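Local coordinates for protein NalD (Pseudomonas aeruginosa PAO1, PDB 5DAJ) that represses expression of the MexAB-OprM multidrug efflux pump as a dimeric TetR-family regulator, probably by binding operator DNA, and responds to the antibiotic novobiocin, at residues T13-A18 / W49-K54; H56-M61 / C116-E121; N63-P68 / R107-L112. One frame throughout, in Å; residues are numbered along the deposited sequence.

Interaction 1. Residues T13-A18 / W49-K54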
loop_
_atom_site.group_PDB
_atom_site.type_symbol
_atom_site.label_atom_id
_atom_site.label_comp_id
_atom_site.label_asym_id
_atom_site.label_seq_id
_atom_site.Cartn_x
_atom_site.Cartn_y
_atom_site.Cartn_z
ATOM N N THR A 13 12.555 -11.202 -23.193
ATOM C CA THR A 13 11.093 -11.161 -23.006
ATOM C C THR A 13 10.574 -12.484 -22.442
ATOM O O THR A 13 9.734 -12.486 -21.532
ATOM C CB THR A 13 10.354 -10.859 -24.323
ATOM O OG1 THR A 13 10.934 -9.707 -24.947
ATOM C CG2 THR A 13 8.871 -10.592 -24.067
ATOM N N ALA A 14 11.067 -13.590 -23.001
ATOM C CA ALA A 14 10.684 -14.940 -22.564
ATOM C C ALA A 14 10.958 -15.145 -21.081
ATOM O O ALA A 14 10.094 -15.621 -20.341
ATOM C CB ALA A 14 11.435 -15.984 -23.365
ATOM N N ILE A 15 12.151 -14.742 -20.663
ATOM C CA ILE A 15 12.562 -14.788 -19.252
ATOM C C ILE A 15 11.635 -13.946 -18.351
ATOM O O ILE A 15 11.219 -14.412 -17.284
ATOM C CB ILE A 15 14.043 -14.340 -19.069
ATOM C CG1 ILE A 15 14.985 -15.406 -19.645
ATOM C CG2 ILE A 15 14.377 -14.106 -17.600
ATOM C CD1 ILE A 15 16.429 -14.965 -19.773
ATOM N N LEU A 16 11.342 -12.714 -18.773
ATOM C CA LEU A 16 10.491 -11.804 -17.988
ATOM C C LEU A 16 9.066 -12.314 -17.850
ATOM O O LEU A 16 8.444 -12.162 -16.783
ATOM C CB LEU A 16 10.494 -10.374 -18.563
ATOM C CG LEU A 16 11.828 -9.629 -18.432
ATOM C CD1 LEU A 16 11.769 -8.309 -19.193
ATOM C CD2 LEU A 16 12.198 -9.372 -16.974
ATOM N N LEU A 17 8.538 -12.871 -18.932
ATOM C CA LEU A 17 7.197 -13.464 -18.901
ATOM C C LEU A 17 7.118 -14.651 -17.937
ATOM O O LEU A 17 6.160 -14.767 -17.165
ATOM C CB LEU A 17 6.762 -13.912 -20.298
ATOM C CG LEU A 17 6.179 -12.820 -21.207
ATOM C CD1 LEU A 17 5.970 -13.377 -22.605
ATOM C CD2 LEU A 17 4.867 -12.263 -20.655
ATOM N N ALA A 18 8.125 -15.514 -17.999
ATOM C CA ALA A 18 8.261 -16.659 -17.086
ATOM C C ALA A 18 8.317 -16.226 -15.624
ATOM O O ALA A 18 7.556 -16.718 -14.790
ATOM C CB ALA A 18 9.504 -17.467 -17.423
ATOM N N TRP A 49 23.181 -13.901 -17.194
ATOM C CA TRP A 49 23.792 -13.147 -18.256
ATOM C C TRP A 49 23.034 -11.886 -18.648
ATOM O O TRP A 49 23.604 -10.841 -18.824
ATOM C CB TRP A 49 23.929 -14.066 -19.453
ATOM C CG TRP A 49 24.676 -13.495 -20.559
ATOM C CD1 TRP A 49 24.185 -13.125 -21.737
ATOM C CD2 TRP A 49 26.071 -13.237 -20.611
ATOM N NE1 TRP A 49 25.159 -12.626 -22.528
ATOM C CE2 TRP A 49 26.338 -12.683 -21.850
ATOM C CE3 TRP A 49 27.116 -13.401 -19.720
ATOM C CZ2 TRP A 49 27.596 -12.306 -22.228
ATOM C CZ3 TRP A 49 28.353 -13.027 -20.100
ATOM C CH2 TRP A 49 28.586 -12.480 -21.335
ATOM N N HIS A 50 21.730 -12.001 -18.791
ATOM C CA HIS A 50 20.849 -10.882 -19.156
ATOM C C HIS A 50 20.450 -9.955 -18.015
ATOM O O HIS A 50 20.210 -8.758 -18.242
ATOM C CB HIS A 50 19.582 -11.408 -19.836
ATOM C CG HIS A 50 19.845 -11.948 -21.200
ATOM N ND1 HIS A 50 20.357 -11.157 -22.206
ATOM C CD2 HIS A 50 19.710 -13.188 -21.720
ATOM C CE1 HIS A 50 20.493 -11.884 -23.300
ATOM N NE2 HIS A 50 20.116 -13.122 -23.030
ATOM N N PHE A 51 20.323 -10.508 -16.814
ATOM C CA PHE A 51 19.742 -9.766 -15.681
ATOM C C PHE A 51 20.584 -9.681 -14.418
ATOM O O PHE A 51 20.183 -9.010 -13.478
ATOM C CB PHE A 51 18.357 -10.338 -15.356
ATOM C CG PHE A 51 17.369 -10.164 -16.470
ATOM C CD1 PHE A 51 16.832 -8.901 -16.749
ATOM C CD2 PHE A 51 16.987 -11.244 -17.252
ATOM C CE1 PHE A 51 15.920 -8.729 -17.774
ATOM C CE2 PHE A 51 16.074 -11.073 -18.285
ATOM C CZ PHE A 51 15.543 -9.814 -18.546
ATOM N N GLN A 52 21.739 -10.351 -14.390
ATOM C CA GLN A 52 22.713 -10.296 -13.268
ATOM C C GLN A 52 22.222 -10.879 -11.946
ATOM O O GLN A 52 22.792 -11.850 -11.442
ATOM C CB GLN A 52 23.232 -8.886 -13.053
ATOM C CG GLN A 52 24.078 -8.358 -14.206
ATOM C CD GLN A 52 23.254 -7.569 -15.195
ATOM O OE1 GLN A 52 22.789 -6.457 -14.892
ATOM N NE2 GLN A 52 23.059 -8.126 -16.388
ATOM N N ASN A 53 21.178 -10.285 -11.389
ATOM C CA ASN A 53 20.588 -10.760 -10.146
ATOM C C ASN A 53 19.075 -10.601 -10.140
ATOM O O ASN A 53 18.504 -9.932 -11.002
ATOM C CB ASN A 53 21.222 -10.010 -8.973
ATOM C CG ASN A 53 20.998 -8.507 -9.052
ATOM O OD1 ASN A 53 19.886 -8.034 -8.865
ATOM N ND2 ASN A 53 22.060 -7.750 -9.300
ATOM N N LYS A 54 18.445 -11.177 -9.122
ATOM C CA LYS A 54 16.983 -11.173 -9.002
ATOM C C LYS A 54 16.399 -9.761 -8.903
ATOM O O LYS A 54 15.349 -9.482 -9.472
ATOM C CB LYS A 54 16.523 -12.012 -7.792
ATOM C CG LYS A 54 15.055 -12.420 -7.871
ATOM C CD LYS A 54 14.493 -12.922 -6.560
ATOM C CE LYS A 54 15.078 -14.248 -6.157
ATOM N NZ LYS A 54 14.321 -14.822 -5.011
#
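Phe51 reaches from the last turn of helix 44-51 toward helix 6-26 and lodges against Ile15 and Leu16. From CB, a chi1 of -64° sets CG beside the backbone N and anti to the carbonyl carbon, which points the ring at helix 6-26. Phe51 CD2 meets Ile15 CG2 at 3.9 Å, and the next atom out, CE2, comes to 3.5 Å of the same methyl. On the other side Phe51 CE1 lies 3.9 Å from Leu16 CD2. The tip, CZ, ends 3.7 Å from Leu16 CG. Consecutive branched residues suit a helix surface that receives a flat ring: Ile15 meets the CD2–CE2 side with its CG2 methyl, Leu16 the CZ–CE1 side with CG and CD2. His50 adds a lighter touch, its CD2 lying 4.2 Å from Ile15 CD1. The contacts of Ile15 and Leu16 with Phe51 are apolar packing in the core of the predicted helix-turn-helix DNA-binding domain, where helix 6-26 backs the helix that closes the motif. Leu57 of helix 54-63 touches both Leu16 and Phe51, while Ile36 of helix 33-40 touches Ile15, so four helices of the domain converge here.

Interaction 2. Residues H56-M61 / C116-E121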
loop_
_atom_site.group_PDB
_atom_site.type_symbol
_atom_site.label_atom_id
_atom_site.label_comp_id
_atom_site.label_asym_id
_atom_site.label_seq_id
_atom_site.Cartn_x
_atom_site.Cartn_y
_atom_site.Cartn_z
ATOM N N HIS A 56 17.599 -6.874 -10.006
ATOM C CA HIS A 56 17.693 -6.190 -11.294
ATOM C C HIS A 56 16.656 -6.718 -12.270
ATOM O O HIS A 56 16.086 -5.945 -13.032
ATOM C CB HIS A 56 19.076 -6.348 -11.903
ATOM C CG HIS A 56 19.300 -5.498 -13.114
ATOM N ND1 HIS A 56 19.549 -6.033 -14.359
ATOM C CD2 HIS A 56 19.294 -4.153 -13.279
ATOM C CE1 HIS A 56 19.705 -5.057 -15.236
ATOM N NE2 HIS A 56 19.552 -3.907 -14.607
ATOM N N LEU A 57 16.440 -8.034 -12.242
ATOM C CA LEU A 57 15.408 -8.684 -13.056
ATOM C C LEU A 57 14.044 -8.086 -12.729
ATOM O O LEU A 57 13.319 -7.622 -13.606
ATOM C CB LEU A 57 15.387 -10.193 -12.805
ATOM C CG LEU A 57 14.577 -11.032 -13.795
ATOM C CD1 LEU A 57 15.121 -12.448 -13.868
ATOM C CD2 LEU A 57 13.093 -11.079 -13.450
ATOM N N PHE A 58 13.731 -8.079 -11.439
ATOM C CA PHE A 58 12.481 -7.517 -10.917
ATOM C C PHE A 58 12.283 -6.065 -11.355
ATOM O O PHE A 58 11.185 -5.660 -11.706
ATOM C CB PHE A 58 12.483 -7.610 -9.392
ATOM C CG PHE A 58 11.219 -7.133 -8.746
ATOM C CD1 PHE A 58 10.076 -7.884 -8.815
ATOM C CD2 PHE A 58 11.185 -5.941 -8.063
ATOM C CE1 PHE A 58 8.911 -7.456 -8.202
ATOM C CE2 PHE A 58 10.023 -5.502 -7.454
ATOM C CZ PHE A 58 8.880 -6.269 -7.524
ATOM N N ASN A 59 13.366 -5.304 -11.336
ATOM C CA ASN A 59 13.348 -3.898 -11.728
ATOM C C ASN A 59 13.084 -3.687 -13.224
ATOM O O ASN A 59 12.332 -2.781 -13.610
ATOM C CB ASN A 59 14.671 -3.233 -11.344
ATOM C CG ASN A 59 14.482 -1.834 -10.807
ATOM O OD1 ASN A 59 15.086 -0.901 -11.288
ATOM N ND2 ASN A 59 13.626 -1.681 -9.807
ATOM N N GLU A 60 13.732 -4.506 -14.050
ATOM C CA GLU A 60 13.505 -4.509 -15.496
ATOM C C GLU A 60 12.060 -4.862 -15.812
ATOM O O GLU A 60 11.476 -4.325 -16.753
ATOM C CB GLU A 60 14.440 -5.507 -16.193
ATOM C CG GLU A 60 15.897 -5.078 -16.226
ATOM C CD GLU A 60 16.126 -3.816 -17.041
ATOM O OE1 GLU A 60 15.790 -3.805 -18.248
ATOM O OE2 GLU A 60 16.621 -2.824 -16.453
HETATM N N MSE A 61 11.489 -5.749 -15.005
HETATM C CA MSE A 61 10.093 -6.150 -15.156
HETATM C C MSE A 61 9.184 -4.970 -14.902
HETATM O O MSE A 61 8.322 -4.648 -15.712
HETATM C CB MSE A 61 9.756 -7.307 -14.214
HETATM C CG MSE A 61 8.351 -7.858 -14.438
HETATM SE SE MSE A 61 7.927 -9.175 -13.041
HETATM C CE MSE A 61 8.901 -10.573 -13.987
ATOM N N CYS A 116 5.752 -9.797 -3.016
ATOM C CA CYS A 116 7.178 -9.652 -2.730
ATOM C C CYS A 116 7.506 -8.875 -1.464
ATOM O O CYS A 116 6.813 -7.951 -1.086
ATOM C CB CYS A 116 7.921 -9.067 -3.926
ATOM S SG CYS A 116 8.019 -7.292 -3.973
ATOM N N GLU A 117 8.588 -9.287 -0.818
ATOM C CA GLU A 117 9.029 -8.705 0.440
ATOM C C GLU A 117 10.389 -8.079 0.212
ATOM O O GLU A 117 11.278 -8.707 -0.359
ATOM C CB GLU A 117 9.061 -9.746 1.584
ATOM C CG GLU A 117 9.677 -11.101 1.263
ATOM C CD GLU A 117 9.544 -12.103 2.397
ATOM O OE1 GLU A 117 8.413 -12.333 2.873
ATOM O OE2 GLU A 117 10.569 -12.673 2.824
ATOM N N PHE A 118 10.550 -6.847 0.686
ATOM C CA PHE A 118 11.765 -6.075 0.442
ATOM C C PHE A 118 12.835 -6.318 1.499
ATOM O O PHE A 118 13.060 -5.519 2.405
ATOM C CB PHE A 118 11.420 -4.609 0.277
ATOM C CG PHE A 118 10.606 -4.346 -0.946
ATOM C CD1 PHE A 118 11.223 -4.214 -2.190
ATOM C CD2 PHE A 118 9.225 -4.290 -0.880
ATOM C CE1 PHE A 118 10.479 -3.998 -3.339
ATOM C CE2 PHE A 118 8.482 -4.071 -2.025
ATOM C CZ PHE A 118 9.115 -3.921 -3.251
ATOM N N THR A 119 13.440 -7.494 1.372
ATOM C CA THR A 119 14.661 -7.880 2.062
ATOM C C THR A 119 15.894 -7.200 1.486
ATOM O O THR A 119 15.778 -6.402 0.584
ATOM C CB THR A 119 14.888 -9.401 1.931
ATOM O OG1 THR A 119 14.569 -9.900 0.607
ATOM C CG2 THR A 119 14.047 -10.100 2.946
ATOM N N GLU A 120 17.072 -7.512 2.030
ATOM C CA GLU A 120 18.360 -7.118 1.429
ATOM C C GLU A 120 18.509 -7.536 -0.040
ATOM O O GLU A 120 18.971 -6.744 -0.851
ATOM C CB GLU A 120 19.542 -7.692 2.226
ATOM C CG GLU A 120 20.892 -7.076 1.873
ATOM C CD GLU A 120 21.210 -5.841 2.696
ATOM O OE1 GLU A 120 21.433 -5.982 3.917
ATOM O OE2 GLU A 120 21.248 -4.731 2.121
ATOM N N GLU A 121 18.109 -8.761 -0.381
ATOM C CA GLU A 121 18.304 -9.267 -1.752
ATOM C C GLU A 121 17.531 -8.460 -2.814
ATOM O O GLU A 121 17.878 -8.519 -3.985
ATOM C CB GLU A 121 18.040 -10.786 -1.870
ATOM C CG GLU A 121 16.595 -11.233 -2.086
ATOM C CD GLU A 121 16.457 -12.715 -2.470
ATOM O OE1 GLU A 121 17.476 -13.366 -2.804
ATOM O OE2 GLU A 121 15.307 -13.230 -2.444
#
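Phe58, on helix 54-63, turns its ring toward the loop 116-121 and meets Cys116 in a sulfur-aromatic contact. In the TetR fold this is a junction between the DNA-binding domain and the C-terminal regulatory domain, with the loop joining helices 103-114 and 123-145. The tighter part is the approach of Cys116 SG to Phe58 CZ, at 3.8 Å. The sulfur comes in obliquely, 46° off the ring normal. A small, polarisable thiol suits a place beside an aromatic ring, and Phe58 brings its ring there with CG anti to the backbone N (chi1 -177°). Phe58 is also packed by Ile111 and Leu112 of helix 103-114 and by Ala125 of helix 123-145, as befits a large apolar side chain buried between domains.

The looser part is the meeting of the two phenylalanines, which barely touch. Phe118 is the centre of an inverse gamma turn, and its ring is supported by Leu112 as well. Further along the loop come the exposed Glu120 and Glu121, whose carboxylates suit the solvent side; Glu121 also forms a salt bridge with Lys54. Glu117 faces the second subunit instead, where its OE1 accepts a hydrogen bond from the backbone N of Ser29 of that subunit. Between the two rings, the closest atoms are Phe58 CE2 and Phe118 CE1, 4.4 Å apart.

Interaction 3. Residues N63-P68 / R107-L112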
loop_
_atom_site.group_PDB
_atom_site.type_symbol
_atom_site.label_atom_id
_atom_site.label_comp_id
_atom_site.label_asym_id
_atom_site.label_seq_id
_atom_site.Cartn_x
_atom_site.Cartn_y
_atom_site.Cartn_z
ATOM N N ASN A 63 9.849 -1.821 -15.045
ATOM C CA ASN A 63 10.073 -0.827 -16.107
ATOM C C ASN A 63 9.155 -0.980 -17.308
ATOM O O ASN A 63 8.804 0.017 -17.934
ATOM C CB ASN A 63 11.515 -0.885 -16.615
ATOM C CG ASN A 63 12.487 -0.162 -15.728
ATOM O OD1 ASN A 63 12.114 0.473 -14.736
ATOM N ND2 ASN A 63 13.766 -0.254 -16.085
ATOM N N GLN A 64 8.771 -2.222 -17.613
ATOM C CA GLN A 64 7.811 -2.516 -18.695
ATOM C C GLN A 64 6.473 -1.778 -18.515
ATOM O O GLN A 64 5.742 -1.571 -19.479
ATOM C CB GLN A 64 7.515 -4.024 -18.775
ATOM C CG GLN A 64 8.703 -4.940 -19.089
ATOM C CD GLN A 64 8.360 -6.427 -19.006
ATOM O OE1 GLN A 64 8.476 -7.164 -19.985
ATOM N NE2 GLN A 64 7.932 -6.872 -17.831
ATOM N N VAL A 65 6.181 -1.389 -17.276
ATOM C CA VAL A 65 4.876 -0.874 -16.833
ATOM C C VAL A 65 4.882 0.572 -16.276
ATOM O O VAL A 65 3.820 1.165 -16.061
ATOM C CB VAL A 65 4.290 -1.908 -15.830
ATOM C CG1 VAL A 65 3.613 -1.289 -14.599
ATOM C CG2 VAL A 65 3.366 -2.855 -16.578
ATOM N N ARG A 66 6.059 1.162 -16.101
ATOM C CA ARG A 66 6.221 2.530 -15.582
ATOM C C ARG A 66 6.315 3.660 -16.606
ATOM O O ARG A 66 6.998 3.520 -17.588
ATOM C CB ARG A 66 7.525 2.611 -14.823
ATOM C CG ARG A 66 7.520 2.106 -13.407
ATOM C CD ARG A 66 8.851 2.469 -12.795
ATOM N NE ARG A 66 9.256 1.618 -11.700
ATOM C CZ ARG A 66 10.429 1.014 -11.648
ATOM N NH1 ARG A 66 11.289 1.162 -12.636
ATOM N NH2 ARG A 66 10.737 0.257 -10.621
ATOM N N LEU A 67 5.661 4.792 -16.364
ATOM C CA LEU A 67 5.755 5.954 -17.280
ATOM C C LEU A 67 7.133 6.591 -17.135
ATOM O O LEU A 67 7.558 6.870 -16.010
ATOM C CB LEU A 67 4.672 7.037 -17.019
ATOM C CG LEU A 67 3.310 6.835 -17.697
ATOM C CD1 LEU A 67 2.234 7.698 -17.050
ATOM C CD2 LEU A 67 3.388 7.126 -19.190
ATOM N N PRO A 68 7.824 6.844 -18.265
ATOM C CA PRO A 68 9.113 7.526 -18.169
ATOM C C PRO A 68 8.949 9.011 -17.782
ATOM O O PRO A 68 7.949 9.630 -18.152
ATOM C CB PRO A 68 9.704 7.376 -19.576
ATOM C CG PRO A 68 8.531 7.209 -20.476
ATOM C CD PRO A 68 7.443 6.571 -19.665
ATOM N N ARG A 107 -1.098 -7.503 -13.420
ATOM C CA ARG A 107 -0.297 -8.656 -12.978
ATOM C C ARG A 107 1.003 -8.236 -12.266
ATOM O O ARG A 107 1.285 -8.686 -11.153
ATOM C CB ARG A 107 0.024 -9.593 -14.152
ATOM C CG ARG A 107 -1.190 -10.342 -14.696
ATOM C CD ARG A 107 -0.907 -11.067 -16.016
ATOM N NE ARG A 107 0.236 -11.979 -15.935
ATOM C CZ ARG A 107 0.202 -13.254 -15.535
ATOM N NH1 ARG A 107 -0.930 -13.846 -15.172
ATOM N NH2 ARG A 107 1.327 -13.960 -15.497
ATOM N N ILE A 108 1.757 -7.351 -12.906
ATOM C CA ILE A 108 3.043 -6.896 -12.379
ATOM C C ILE A 108 2.890 -6.079 -11.086
ATOM O O ILE A 108 3.685 -6.233 -10.158
ATOM C CB ILE A 108 3.841 -6.102 -13.440
ATOM C CG1 ILE A 108 4.346 -7.067 -14.522
ATOM C CG2 ILE A 108 5.026 -5.375 -12.812
ATOM C CD1 ILE A 108 4.875 -6.399 -15.771
ATOM N N LEU A 109 1.889 -5.207 -11.032
ATOM C CA LEU A 109 1.642 -4.413 -9.818
ATOM C C LEU A 109 1.131 -5.262 -8.663
ATOM O O LEU A 109 1.450 -4.970 -7.508
ATOM C CB LEU A 109 0.690 -3.246 -10.069
ATOM C CG LEU A 109 1.265 -2.109 -10.905
ATOM C CD1 LEU A 109 0.193 -1.057 -11.080
ATOM C CD2 LEU A 109 2.494 -1.469 -10.289
ATOM N N THR A 110 0.371 -6.315 -8.966
ATOM C CA THR A 110 -0.049 -7.276 -7.927
ATOM C C THR A 110 1.196 -7.959 -7.366
ATOM O O THR A 110 1.281 -8.198 -6.163
ATOM C CB THR A 110 -1.040 -8.386 -8.483
ATOM O OG1 THR A 110 -2.182 -7.807 -9.114
ATOM C CG2 THR A 110 -1.591 -9.357 -7.451
ATOM N N ILE A 111 2.176 -8.240 -8.221
ATOM C CA ILE A 111 3.450 -8.788 -7.729
ATOM C C ILE A 111 4.130 -7.797 -6.777
ATOM O O ILE A 111 4.514 -8.156 -5.659
ATOM C CB ILE A 111 4.432 -9.132 -8.866
ATOM C CG1 ILE A 111 3.925 -10.322 -9.669
ATOM C CG2 ILE A 111 5.800 -9.454 -8.296
ATOM C CD1 ILE A 111 4.608 -10.481 -11.006
ATOM N N LEU A 112 4.265 -6.561 -7.247
ATOM C CA LEU A 112 4.928 -5.489 -6.497
ATOM C C LEU A 112 4.356 -5.266 -5.096
ATOM O O LEU A 112 5.091 -5.141 -4.118
ATOM C CB LEU A 112 4.854 -4.172 -7.266
ATOM C CG LEU A 112 5.337 -2.935 -6.508
ATOM C CD1 LEU A 112 6.788 -3.103 -6.110
ATOM C CD2 LEU A 112 5.154 -1.672 -7.339
#
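Val65 and Gln64 both meet Ile108, converging on its CD1 methyl. Val65 CG2 lies 3.9 Å from Ile108 CD1, the two side chains running past each other in opposite directions. The other branch, Val65 CG1, makes a looser approach to Leu109 CG at 4.5 Å. Gln64 crosses the isoleucine at about a right angle and brings its amide nitrogen NE2 to 3.7 Å of Ile108 CD1. Branched side chains suit this side of helix 103-114, where their methyls pack against the chain leaving helix 54-63.

Further out, a hydrogen bond anchors Gln64, and packing surrounds the other side chains. The glutamine chain is extended beyond CG (chi2 174°), and its NE2 is hydrogen-bonded to the backbone oxygen of Met61. The Gln64 side chain also touches Leu16 of helix 6-26. Ile108 packs against Met61 and Leu62 of helix 54-63, while Leu109 turns to Phe174 and Leu178 of helix 159-179. Segment 63-68 connects helix 54-63 to helix 69-76, and its Gln64-Val65 end touches helix 103-114, in the regulatory domain.

Across the two segments the contact is dispersive, with nothing directional between them. Because Met61 O accepts a hydrogen bond from Gln64 NE2, the amide can lie against the Ile108 methyl at little polar cost.

From the N terminus, interaction 1 closes first, bringing the end of helix 44-51 back onto helix 6-26 and completing a loop within the DNA-binding domain. The chain then enters helix 54-63, where interaction 2 opens; its loop runs on to residues 116-121 and encloses the shorter one closed by interaction 3. Interaction 2 ties helix 54-63 to the loop after helix 103-114, and interaction 3 ties the segment following helix 54-63 to helix 103-114 itself. The contacts also adjoin one another: Phe51 packs on Glu60 between interactions 1 and 2, and Asn59 on Arg66 between interactions 2 and 3.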